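Long-range contact in uncharacterized protein (Exiguobacterium sibiricum, PDB 3B77), which is of unknown function but carries a bacterial pleckstrin homology (PH) domain followed by a region that probably mediates oligomerisation: residues A[72-76]-A[118-122]. Numbering follows the deposited sequence.
Sequences PIRHV and LLAIA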
loop_
_atom_site.group_PDB
_atom_site.type_symbol
_atom_site.label_atom_id
_atom_site.label_comp_id
_atom_site.label_asym_id
_atom_site.label_seq_id
_atom_site.Cartn_x
_atom_site.Cartn_y
_atom_site.Cartn_z
ATOM N N PRO A 72 -26.479 -19.375 31.216
ATOM C CA PRO A 72 -27.517 -18.343 31.305
ATOM C C PRO A 72 -28.978 -18.794 31.132
ATOM O O PRO A 72 -29.286 -19.699 30.329
ATOM C CB PRO A 72 -27.151 -17.388 30.167
ATOM C CG PRO A 72 -25.718 -17.702 29.845
ATOM C CD PRO A 72 -25.585 -19.145 30.072
ATOM N N ILE A 73 -29.851 -18.109 31.873
ATOM C CA ILE A 73 -31.295 -18.338 31.848
ATOM C C ILE A 73 -31.909 -17.430 30.826
ATOM O O ILE A 73 -31.565 -16.258 30.762
ATOM C CB ILE A 73 -31.935 -18.103 33.242
ATOM C CG1 ILE A 73 -31.361 -19.126 34.237
ATOM C CG2 ILE A 73 -33.429 -18.226 33.182
ATOM C CD1 ILE A 73 -31.797 -18.931 35.623
ATOM N N ARG A 74 -32.765 -18.003 29.985
ATOM C CA ARG A 74 -33.382 -17.290 28.887
ATOM C C ARG A 74 -34.755 -17.883 28.612
ATOM O O ARG A 74 -35.032 -19.029 28.961
ATOM C CB ARG A 74 -32.554 -17.448 27.618
ATOM C CG ARG A 74 -31.172 -16.898 27.666
ATOM C CD ARG A 74 -30.459 -17.156 26.333
ATOM N NE ARG A 74 -29.068 -16.671 26.351
ATOM C CZ ARG A 74 -27.971 -17.399 26.612
ATOM N NH1 ARG A 74 -28.032 -18.713 26.883
ATOM N NH2 ARG A 74 -26.784 -16.792 26.618
ATOM N N HIS A 75 -35.597 -17.083 27.966
ATOM C CA HIS A 75 -36.910 -17.502 27.529
ATOM C C HIS A 75 -37.765 -18.066 28.638
ATOM O O HIS A 75 -38.360 -19.137 28.488
ATOM C CB HIS A 75 -36.779 -18.491 26.373
ATOM C CG HIS A 75 -35.928 -17.978 25.263
ATOM N ND1 HIS A 75 -36.317 -16.928 24.464
ATOM C CD2 HIS A 75 -34.704 -18.352 24.826
ATOM C CE1 HIS A 75 -35.370 -16.677 23.576
ATOM N NE2 HIS A 75 -34.377 -17.526 23.777
ATOM N N VAL A 76 -37.839 -17.313 29.735
ATOM C CA VAL A 76 -38.643 -17.698 30.877
ATOM C C VAL A 76 -40.129 -17.527 30.546
ATOM O O VAL A 76 -40.575 -16.423 30.227
ATOM C CB VAL A 76 -38.264 -16.888 32.119
ATOM C CG1 VAL A 76 -39.145 -17.276 33.314
ATOM C CG2 VAL A 76 -36.786 -17.108 32.440
ATOM N N LEU A 118 -36.726 -16.014 38.078
ATOM C CA LEU A 118 -36.013 -16.442 36.871
ATOM C C LEU A 118 -36.004 -15.357 35.783
ATOM O O LEU A 118 -34.977 -15.110 35.125
ATOM C CB LEU A 118 -36.630 -17.734 36.338
ATOM C CG LEU A 118 -36.401 -18.965 37.221
ATOM C CD1 LEU A 118 -37.025 -20.220 36.583
ATOM C CD2 LEU A 118 -34.883 -19.141 37.474
ATOM N N LEU A 119 -37.140 -14.690 35.626
ATOM C CA LEU A 119 -37.314 -13.582 34.677
ATOM C C LEU A 119 -36.311 -12.441 35.003
ATOM O O LEU A 119 -35.671 -11.871 34.128
ATOM C CB LEU A 119 -38.765 -13.106 34.803
ATOM C CG LEU A 119 -39.688 -12.622 33.693
ATOM C CD1 LEU A 119 -39.742 -13.544 32.479
ATOM C CD2 LEU A 119 -41.099 -12.499 34.324
ATOM N N ALA A 120 -36.163 -12.148 36.284
ATOM C CA ALA A 120 -35.256 -11.126 36.761
ATOM C C ALA A 120 -33.802 -11.546 36.547
ATOM O O ALA A 120 -32.967 -10.734 36.146
ATOM C CB ALA A 120 -35.529 -10.867 38.230
ATOM N N ILE A 121 -33.503 -12.817 36.797
ATOM C CA ILE A 121 -32.140 -13.348 36.566
ATOM C C ILE A 121 -31.790 -13.259 35.079
ATOM O O ILE A 121 -30.745 -12.743 34.727
ATOM C CB ILE A 121 -31.998 -14.826 37.064
ATOM C CG1 ILE A 121 -32.183 -14.907 38.585
ATOM C CG2 ILE A 121 -30.624 -15.416 36.683
ATOM C CD1 ILE A 121 -32.254 -16.338 39.100
ATOM N N ALA A 122 -32.671 -13.769 34.212
ATOM C CA ALA A 122 -32.437 -13.710 32.763
ATOM C C ALA A 122 -32.107 -12.284 32.329
ATOM O O ALA A 122 -31.213 -12.060 31.514
ATOM C CB ALA A 122 -33.660 -14.219 31.995
HETATM O O HOH W 1 -30.518 -13.825 29.860
#
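A small methyl group lets the strand and helix come close here: A122 has so little bulk that its CA approaches that of I73 to 4.9 Å, and the axes of 73-76 and 118-122 pass 7.3 Å apart at 128°. A122 CB settles into the dip between I73 and V76, 3.2 Å from I73 O and 4.3 Å from V76 CG2. Beside it, A122 CA makes a CH···O contact with I73 O (3.4 Å). H75 has a left-handed backbone conformation (phi/psi 55/50), consistent with the break in alternation: the CA-to-CB bonds of R74 and H75 both point away from the helix, those of I73 and V76 toward it. These two side chains fill neighbouring hollows that share L118 as a common wall. I73 reaches between L118 and I121, its CD1 lying 3.6 Å from L118 CD2 and 3.9 Å from I121 CG2. V76 fills the recess bordered by L118, L119 and A122, with CG2 4.0 Å from L118 CB and CB 3.7 Å from L119 CD1. No direct hydrogen bond joins the segments; a water bridges them by donating to I73 O (2.8 Å) and A122 O (2.5 Å). The packing sets the long helix 108-146, which begins as the C-terminal helix characteristic of PH domains, against strand 73-79, an outermost strand of the three-stranded antiparallel sheet within this chain. L118 also meets I90 and F92 of strand 87-94, while Y187 of helix 184-191 packs on L118 and I121.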